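Local coordinates for DNA/pantothenate metabolism flavoprotein (Streptomyces sparsogenes DSM 40356, PDB 7CFU), which probably catalyses the flavin mononucleotide-dependent decarboxylation of cysteine in a biosynthetic pathway, at residues A[39-44]-A[72-77]; A[114-119]-A[155-160]; A[144-149]-A[166-171]. All coordinates share one frame; numbering follows the deposited sequence.

Interaction 1: A[39-44]-A[72-77]; sequences HVNAWL and AVTGHA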
loop_
_atom_site.group_PDB
_atom_site.type_symbol
_atom_site.label_atom_id
_atom_site.label_comp_id
_atom_site.label_asym_id
_atom_site.label_seq_id
_atom_site.Cartn_x
_atom_site.Cartn_y
_atom_site.Cartn_z
ATOM N N HIS A 39 23.234 -9.362 26.944
ATOM C CA HIS A 39 24.281 -9.717 27.898
ATOM C C HIS A 39 25.104 -8.497 28.312
ATOM O O HIS A 39 25.393 -8.298 29.499
ATOM C CB HIS A 39 25.173 -10.798 27.289
ATOM C CG HIS A 39 26.185 -11.353 28.238
ATOM N ND1 HIS A 39 27.417 -10.769 28.439
ATOM C CD2 HIS A 39 26.152 -12.447 29.036
ATOM C CE1 HIS A 39 28.098 -11.474 29.324
ATOM N NE2 HIS A 39 27.352 -12.499 29.702
ATOM N N VAL A 40 25.505 -7.669 27.342
ATOM C CA VAL A 40 26.283 -6.473 27.668
ATOM C C VAL A 40 25.451 -5.507 28.503
ATOM O O VAL A 40 25.963 -4.854 29.420
ATOM C CB VAL A 40 26.810 -5.806 26.382
ATOM C CG1 VAL A 40 27.493 -4.484 26.703
ATOM C CG2 VAL A 40 27.775 -6.736 25.664
ATOM N N ASN A 41 24.157 -5.407 28.206
ATOM C CA ASN A 41 23.296 -4.506 28.963
ATOM C C ASN A 41 23.188 -4.941 30.419
ATOM O O ASN A 41 23.267 -4.109 31.328
ATOM C CB ASN A 41 21.919 -4.433 28.304
ATOM C CG ASN A 41 20.994 -3.467 29.005
ATOM O OD1 ASN A 41 21.233 -2.259 29.005
ATOM N ND2 ASN A 41 19.918 -3.985 29.582
ATOM N N ALA A 42 23.044 -6.248 30.658
ATOM C CA ALA A 42 22.997 -6.762 32.026
ATOM C C ALA A 42 24.306 -6.497 32.763
ATOM O O ALA A 42 24.294 -6.158 33.953
ATOM C CB ALA A 42 22.685 -8.258 32.016
ATOM N N TRP A 43 25.444 -6.659 32.080
ATOM C CA TRP A 43 26.732 -6.347 32.697
ATOM C C TRP A 43 26.831 -4.871 33.052
ATOM O O TRP A 43 27.325 -4.514 34.127
ATOM C CB TRP A 43 27.881 -6.739 31.770
ATOM C CG TRP A 43 29.220 -6.258 32.254
ATOM C CD1 TRP A 43 29.960 -6.789 33.271
ATOM C CD2 TRP A 43 29.973 -5.144 31.752
ATOM N NE1 TRP A 43 31.129 -6.082 33.426
ATOM C CE2 TRP A 43 31.159 -5.065 32.510
ATOM C CE3 TRP A 43 29.762 -4.210 30.734
ATOM C CZ2 TRP A 43 32.131 -4.091 32.280
ATOM C CZ3 TRP A 43 30.730 -3.242 30.508
ATOM C CH2 TRP A 43 31.898 -3.189 31.280
ATOM N N LEU A 44 26.374 -3.996 32.152
ATOM C CA LEU A 44 26.440 -2.564 32.404
ATOM C C LEU A 44 25.572 -2.174 33.594
ATOM O O LEU A 44 25.959 -1.325 34.404
ATOM C CB LEU A 44 26.017 -1.794 31.151
ATOM C CG LEU A 44 27.040 -1.712 30.016
ATOM C CD1 LEU A 44 26.377 -1.272 28.710
ATOM C CD2 LEU A 44 28.158 -0.766 30.393
ATOM N N ALA A 72 12.536 -3.119 25.214
ATOM C CA ALA A 72 11.955 -3.705 26.414
ATOM C C ALA A 72 13.013 -4.007 27.462
ATOM O O ALA A 72 12.728 -3.940 28.663
ATOM C CB ALA A 72 11.178 -4.972 26.057
ATOM N N VAL A 73 14.235 -4.324 27.034
ATOM C CA VAL A 73 15.267 -4.745 27.972
ATOM C C VAL A 73 16.163 -3.599 28.424
ATOM O O VAL A 73 16.803 -3.707 29.479
ATOM C CB VAL A 73 16.117 -5.869 27.352
ATOM C CG1 VAL A 73 15.216 -6.956 26.788
ATOM C CG2 VAL A 73 17.022 -5.325 26.263
ATOM N N THR A 74 16.200 -2.493 27.684
ATOM C CA THR A 74 17.024 -1.356 28.060
ATOM C C THR A 74 16.239 -0.202 28.675
ATOM O O THR A 74 16.854 0.687 29.276
ATOM C CB THR A 74 17.810 -0.848 26.846
ATOM O OG1 THR A 74 16.899 -0.336 25.869
ATOM C CG2 THR A 74 18.644 -1.975 26.238
ATOM N N GLY A 75 14.914 -0.180 28.541
ATOM C CA GLY A 75 14.122 0.897 29.101
ATOM C C GLY A 75 13.938 2.098 28.201
ATOM O O GLY A 75 13.280 3.066 28.608
ATOM N N HIS A 76 14.510 2.081 27.004
ATOM C CA HIS A 76 14.321 3.148 26.036
ATOM C C HIS A 76 14.159 2.537 24.656
ATOM O O HIS A 76 14.830 1.558 24.315
ATOM C CB HIS A 76 15.499 4.143 26.024
ATOM C CG HIS A 76 15.516 5.081 27.191
ATOM N ND1 HIS A 76 16.383 4.935 28.253
ATOM C CD2 HIS A 76 14.769 6.180 27.463
ATOM C CE1 HIS A 76 16.169 5.901 29.129
ATOM N NE2 HIS A 76 15.194 6.668 28.675
ATOM N N ALA A 77 13.247 3.095 23.881
ATOM C CA ALA A 77 13.186 2.741 22.481
ATOM C C ALA A 77 14.492 3.186 21.838
ATOM O O ALA A 77 14.940 4.313 22.081
ATOM C CB ALA A 77 11.995 3.410 21.797
#
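The amide nitrogen ND2 of N41 lies 3.1 Å from the backbone O of V73, the closest approach between residues 39-44 and 72-77. The side chain of N41 leaves its helix toward residues 72-77, and with CG anti to the backbone N (chi1 -178°) the amide is carried outward to V73 and T74. Its other branch meets carbon: OD1 is 3.8 Å from CG2 of T74, and the amide carbon CG is 3.9 Å from the same methyl. The T74 hydroxyl serves its own helix, OG1 being hydrogen-bonded to the backbone O of I70, while the methyl CG2 is turned to the asparagine. W26 and I53, from strands 23-28 and 52-57, also touch N41, so this buried side chain meets the sheet as well as the second helix. Replacing N41 by an alanine is likely to take away the nitrogen beside V73 O and leave a gap next to T74 CG2. OD1 is buried without a polar partner in the model. The contact therefore joins the two helices through one buried amide whose ends differ, ND2 close to a backbone carbonyl near a helix end and OD1 set against a methyl group.

Interaction 2: A[114-119]-A[155-160]; sequences KAAHGI and VDQLRE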
loop_
_atom_site.group_PDB
_atom_site.type_symbol
_atom_site.label_atom_id
_atom_site.label_comp_id
_atom_site.label_asym_id
_atom_site.label_seq_id
_atom_site.Cartn_x
_atom_site.Cartn_y
_atom_site.Cartn_z
ATOM N N LYS A 114 33.056 4.908 7.948
ATOM C CA LYS A 114 32.311 6.160 8.024
ATOM C C LYS A 114 32.864 7.065 9.122
ATOM O O LYS A 114 33.067 8.269 8.903
ATOM C CB LYS A 114 30.830 5.864 8.255
ATOM C CG LYS A 114 30.117 5.232 7.061
ATOM C CD LYS A 114 28.640 4.954 7.386
ATOM C CE LYS A 114 27.885 4.429 6.159
ATOM N NZ LYS A 114 26.466 4.123 6.479
ATOM N N ALA A 115 33.136 6.504 10.303
ATOM C CA ALA A 115 33.665 7.325 11.387
ATOM C C ALA A 115 35.053 7.852 11.044
ATOM O O ALA A 115 35.361 9.021 11.309
ATOM C CB ALA A 115 33.695 6.519 12.690
ATOM N N ALA A 116 35.884 7.023 10.401
ATOM C CA ALA A 116 37.238 7.464 10.078
ATOM C C ALA A 116 37.235 8.616 9.084
ATOM O O ALA A 116 38.166 9.427 9.088
ATOM C CB ALA A 116 38.073 6.306 9.531
ATOM N N HIS A 117 36.206 8.726 8.239
ATOM C CA HIS A 117 36.193 9.744 7.193
ATOM C C HIS A 117 35.154 10.837 7.414
ATOM O O HIS A 117 34.959 11.676 6.527
ATOM C CB HIS A 117 35.990 9.090 5.827
ATOM C CG HIS A 117 37.091 8.144 5.461
ATOM N ND1 HIS A 117 36.999 6.779 5.647
ATOM C CD2 HIS A 117 38.340 8.375 4.995
ATOM C CE1 HIS A 117 38.131 6.208 5.276
ATOM N NE2 HIS A 117 38.962 7.154 4.883
ATOM N N GLY A 118 34.500 10.868 8.572
ATOM C CA GLY A 118 33.535 11.918 8.821
ATOM C C GLY A 118 32.284 11.840 7.978
ATOM O O GLY A 118 31.617 12.859 7.770
ATOM N N ILE A 119 31.945 10.650 7.485
ATOM C CA ILE A 119 30.659 10.442 6.840
ATOM C C ILE A 119 29.581 10.444 7.919
ATOM O O ILE A 119 29.777 9.913 9.017
ATOM C CB ILE A 119 30.683 9.121 6.046
ATOM C CG1 ILE A 119 31.633 9.247 4.852
ATOM C CG2 ILE A 119 29.266 8.674 5.631
ATOM C CD1 ILE A 119 32.059 7.930 4.286
ATOM N N VAL A 155 41.062 1.891 11.189
ATOM C CA VAL A 155 41.402 1.689 12.596
ATOM C C VAL A 155 42.484 2.673 13.036
ATOM O O VAL A 155 42.344 3.356 14.056
ATOM C CB VAL A 155 41.835 0.234 12.844
ATOM C CG1 VAL A 155 42.346 0.082 14.266
ATOM C CG2 VAL A 155 40.669 -0.724 12.579
ATOM N N ASP A 156 43.578 2.769 12.269
ATOM C CA ASP A 156 44.661 3.677 12.637
ATOM C C ASP A 156 44.167 5.113 12.684
ATOM O O ASP A 156 44.461 5.855 13.631
ATOM C CB ASP A 156 45.822 3.568 11.644
ATOM C CG ASP A 156 46.469 2.190 11.639
ATOM O OD1 ASP A 156 46.335 1.448 12.638
ATOM O OD2 ASP A 156 47.112 1.851 10.619
ATOM N N GLN A 157 43.408 5.521 11.666
ATOM C CA GLN A 157 42.931 6.896 11.611
ATOM C C GLN A 157 42.079 7.231 12.826
ATOM O O GLN A 157 42.170 8.339 13.369
ATOM C CB GLN A 157 42.130 7.125 10.337
ATOM C CG GLN A 157 41.579 8.528 10.229
ATOM C CD GLN A 157 42.686 9.572 10.133
ATOM O OE1 GLN A 157 43.202 9.829 9.052
ATOM N NE2 GLN A 157 43.054 10.169 11.265
ATOM N N LEU A 158 41.247 6.285 13.268
ATOM C CA LEU A 158 40.388 6.537 14.424
ATOM C C LEU A 158 41.200 6.651 15.707
ATOM O O LEU A 158 40.880 7.466 16.578
ATOM C CB LEU A 158 39.340 5.434 14.555
ATOM C CG LEU A 158 38.201 5.466 13.540
ATOM C CD1 LEU A 158 37.453 4.139 13.528
ATOM C CD2 LEU A 158 37.265 6.615 13.883
ATOM N N ARG A 159 42.238 5.822 15.854
ATOM C CA ARG A 159 43.109 5.929 17.020
ATOM C C ARG A 159 43.840 7.267 17.040
ATOM O O ARG A 159 43.954 7.903 18.093
ATOM C CB ARG A 159 44.092 4.760 17.048
ATOM C CG ARG A 159 43.441 3.455 17.472
ATOM C CD ARG A 159 44.410 2.295 17.408
ATOM N NE ARG A 159 43.852 1.106 18.047
ATOM C CZ ARG A 159 44.095 -0.134 17.641
ATOM N NH1 ARG A 159 44.886 -0.346 16.597
ATOM N NH2 ARG A 159 43.549 -1.158 18.276
ATOM N N GLU A 160 44.340 7.710 15.885
ATOM C CA GLU A 160 44.978 9.021 15.816
ATOM C C GLU A 160 43.992 10.135 16.136
ATOM O O GLU A 160 44.380 11.175 16.687
ATOM C CB GLU A 160 45.614 9.213 14.437
ATOM C CG GLU A 160 46.753 8.212 14.179
ATOM C CD GLU A 160 47.396 8.347 12.804
ATOM O OE1 GLU A 160 47.043 9.288 12.063
ATOM O OE2 GLU A 160 48.263 7.509 12.468
#
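L158 lays its isobutyl group over two consecutive alanines of helix 109-117. The branch CD2 does most of the touching, 3.8 Å from CB of A115 and equally 3.8 Å from the backbone N of A116, while the branch point CG rests 4.1 Å from CB of A116. With CG anti to the carbonyl carbon (chi1 -74°), the end of the leucine comes nearer the alanines than the start of its side chain would suggest. The small methyls permit the close approach: the CA atoms of A116 and L158 are 5.4 Å apart, little room for larger residues. Q157, one position earlier, does set out toward the partner helix, and its CG stands 3.7 Å from the backbone O of A116; a bend at chi2 (64°) then turns the amide end aside. Both helices belong to the flavodoxin-like layer arrangement, packed around a parallel sheet of strand order 2-1-3-4-5. L158 also touches L112 on the facing helix and I165 on the edge strand 164-165, which places it where the two helices meet the edge of the sheet. The chain leaves helix 109-117 through a Schellman motif: G118 takes positive phi (69°), I119 N bonds to K114 O at 3.0 Å, and G118 N returns a weak bond to A115 O at 3.4 Å. K114 O also receives H117 N, which comes from the opposite face of its carbonyl plane to I119 N. The carbonyls at this end turn to a neighbouring subunit, where R153 of that chain is hydrogen-bonded to A116 O and N154 of the same chain to H117 O.

Interaction 3: A[144-149]-A[166-171]; sequences AMWSKP and VEPKEG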
loop_
_atom_site.group_PDB
_atom_site.type_symbol
_atom_site.label_atom_id
_atom_site.label_comp_id
_atom_site.label_asym_id
_atom_site.label_seq_id
_atom_site.Cartn_x
_atom_site.Cartn_y
_atom_site.Cartn_z
ATOM N N ALA A 144 39.234 -12.241 7.314
ATOM C CA ALA A 144 39.523 -11.688 5.992
ATOM C C ALA A 144 39.242 -10.188 5.944
ATOM O O ALA A 144 40.025 -9.423 5.368
ATOM C CB ALA A 144 38.720 -12.429 4.926
ATOM N N MET A 145 38.117 -9.751 6.539
ATOM C CA MET A 145 37.748 -8.337 6.530
ATOM C C MET A 145 38.688 -7.515 7.412
ATOM O O MET A 145 39.131 -6.430 7.021
ATOM C CB MET A 145 36.289 -8.179 7.000
ATOM C CG MET A 145 35.263 -8.963 6.159
ATOM S SD MET A 145 33.626 -9.107 6.934
ATOM C CE MET A 145 33.122 -7.381 6.924
ATOM N N TRP A 146 38.992 -8.016 8.608
ATOM C CA TRP A 146 39.873 -7.299 9.521
ATOM C C TRP A 146 41.272 -7.096 8.931
ATOM O O TRP A 146 41.936 -6.102 9.241
ATOM C CB TRP A 146 39.956 -8.056 10.848
ATOM C CG TRP A 146 40.775 -7.365 11.898
ATOM C CD1 TRP A 146 41.992 -7.758 12.376
ATOM C CD2 TRP A 146 40.426 -6.170 12.621
ATOM N NE1 TRP A 146 42.427 -6.881 13.343
ATOM C CE2 TRP A 146 41.486 -5.898 13.514
ATOM C CE3 TRP A 146 39.324 -5.305 12.599
ATOM C CZ2 TRP A 146 41.478 -4.800 14.375
ATOM C CZ3 TRP A 146 39.316 -4.216 13.455
ATOM C CH2 TRP A 146 40.387 -3.972 14.333
ATOM N N SER A 147 41.727 -8.007 8.069
ATOM C CA SER A 147 43.072 -7.918 7.512
ATOM C C SER A 147 43.158 -7.000 6.303
ATOM O O SER A 147 44.260 -6.779 5.795
ATOM C CB SER A 147 43.572 -9.300 7.097
ATOM O OG SER A 147 42.940 -9.691 5.888
ATOM N N LYS A 148 42.037 -6.493 5.809
ATOM C CA LYS A 148 42.081 -5.642 4.632
ATOM C C LYS A 148 42.830 -4.352 4.947
ATOM O O LYS A 148 42.675 -3.800 6.039
ATOM C CB LYS A 148 40.672 -5.326 4.140
ATOM C CG LYS A 148 40.033 -6.484 3.391
ATOM C CD LYS A 148 40.808 -6.797 2.110
ATOM C CE LYS A 148 40.034 -7.766 1.221
ATOM N NZ LYS A 148 39.769 -9.060 1.911
ATOM N N PRO A 149 43.679 -3.876 4.024
ATOM C CA PRO A 149 44.389 -2.602 4.251
ATOM C C PRO A 149 43.457 -1.430 4.498
ATOM O O PRO A 149 43.762 -0.557 5.321
ATOM C CB PRO A 149 45.186 -2.407 2.952
ATOM C CG PRO A 149 45.274 -3.760 2.325
ATOM C CD PRO A 149 44.034 -4.502 2.738
ATOM N N VAL A 166 38.658 -1.348 20.483
ATOM C CA VAL A 166 38.790 -2.673 21.072
ATOM C C VAL A 166 38.793 -3.666 19.923
ATOM O O VAL A 166 37.746 -3.935 19.326
ATOM C CB VAL A 166 37.662 -2.985 22.064
ATOM C CG1 VAL A 166 37.817 -4.408 22.597
ATOM C CG2 VAL A 166 37.657 -1.968 23.201
ATOM N N GLU A 167 39.969 -4.214 19.621
ATOM C CA GLU A 167 40.116 -5.093 18.477
ATOM C C GLU A 167 39.341 -6.390 18.700
ATOM O O GLU A 167 39.252 -6.879 19.830
ATOM C CB GLU A 167 41.592 -5.400 18.241
ATOM C CG GLU A 167 42.414 -4.154 17.990
ATOM C CD GLU A 167 43.832 -4.460 17.559
ATOM O OE1 GLU A 167 44.154 -5.654 17.367
ATOM O OE2 GLU A 167 44.622 -3.502 17.421
ATOM N N PRO A 168 38.770 -6.968 17.653
ATOM C CA PRO A 168 37.999 -8.202 17.830
ATOM C C PRO A 168 38.891 -9.403 18.105
ATOM O O PRO A 168 40.102 -9.392 17.867
ATOM C CB PRO A 168 37.270 -8.355 16.495
ATOM C CG PRO A 168 38.132 -7.654 15.519
ATOM C CD PRO A 168 38.723 -6.482 16.266
ATOM N N LYS A 169 38.259 -10.456 18.614
ATOM C CA LYS A 169 38.871 -11.764 18.736
ATOM C C LYS A 169 38.395 -12.654 17.587
ATOM O O LYS A 169 37.617 -12.248 16.717
ATOM C CB LYS A 169 38.568 -12.404 20.094
ATOM C CG LYS A 169 39.133 -11.656 21.293
ATOM C CD LYS A 169 38.853 -12.372 22.621
ATOM C CE LYS A 169 37.385 -12.342 22.998
ATOM N NZ LYS A 169 37.131 -12.942 24.338
ATOM N N GLU A 170 38.854 -13.902 17.610
ATOM C CA GLU A 170 38.636 -14.870 16.540
ATOM C C GLU A 170 37.845 -16.015 17.154
ATOM O O GLU A 170 38.419 -17.010 17.600
ATOM C CB GLU A 170 39.980 -15.327 15.977
ATOM C CG GLU A 170 39.936 -16.051 14.623
ATOM C CD GLU A 170 39.653 -17.541 14.663
ATOM O OE1 GLU A 170 40.038 -18.239 15.630
ATOM O OE2 GLU A 170 39.022 -18.000 13.684
ATOM N N GLY A 171 36.535 -15.824 17.269
ATOM C CA GLY A 171 35.702 -16.822 17.909
ATOM C C GLY A 171 34.958 -17.735 16.952
ATOM O O GLY A 171 33.794 -17.468 16.638
#
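The main interaction between W146 and P168 is CH-pi: CD of P168 sits 3.5 Å from the centroid of the six-membered ring, only 10° off the ring normal, squarely over one face. Its closest ring atom is CH2 of W146, at 3.6 Å, and CG of P168 reaches CE3 of W146 at 3.9 Å. The indole gets there because W146 CG is anti to the backbone N (chi1 -177°), which extends the ring from helix 143-146 toward the loop after strand 164-165. A second, van der Waals contact comes from the aliphatic part of E167, oblique to the ring: its chain crosses the indole at about a right angle and brings CG to 3.8 Å from CZ2 of W146. Charge pairing directs the far end elsewhere, since E167 OE2 forms a salt bridge with R159 of helix 149-160; the carboxylate plane stands 53° from the ring. P139 and M141 of the same chain also touch W146. M145, next to the tryptophan, lines the flavin mononucleotide pocket, and H92 of a neighbouring subunit packs on it. The arrangement is a proline-tryptophan CH-pi contact at the surface of the flavodoxin-like fold, joining the loop after strand 164-165 to the short helix that carries M145 of the flavin site.

Interaction 1 is a buried contact, interaction 2 is partly buried and interaction 3 lies at the surface. The first two join pairs of helices on opposite sides of the chain's centre, with centres 27 Å apart, whereas interaction 3 ties a short helix to a loop. Interactions 2 and 3 touch directly: besides the charge pair between their segments, V155 CG2 packs on W146 CH2 at 3.7 Å, and helix 149-160 follows helix 143-146 in the chain. Their chemistry differs with their place: an enclosed amide close to a carbonyl in interaction 1, aliphatic helix packing in interaction 2, and a proline-on-indole CH-pi contact in interaction 3.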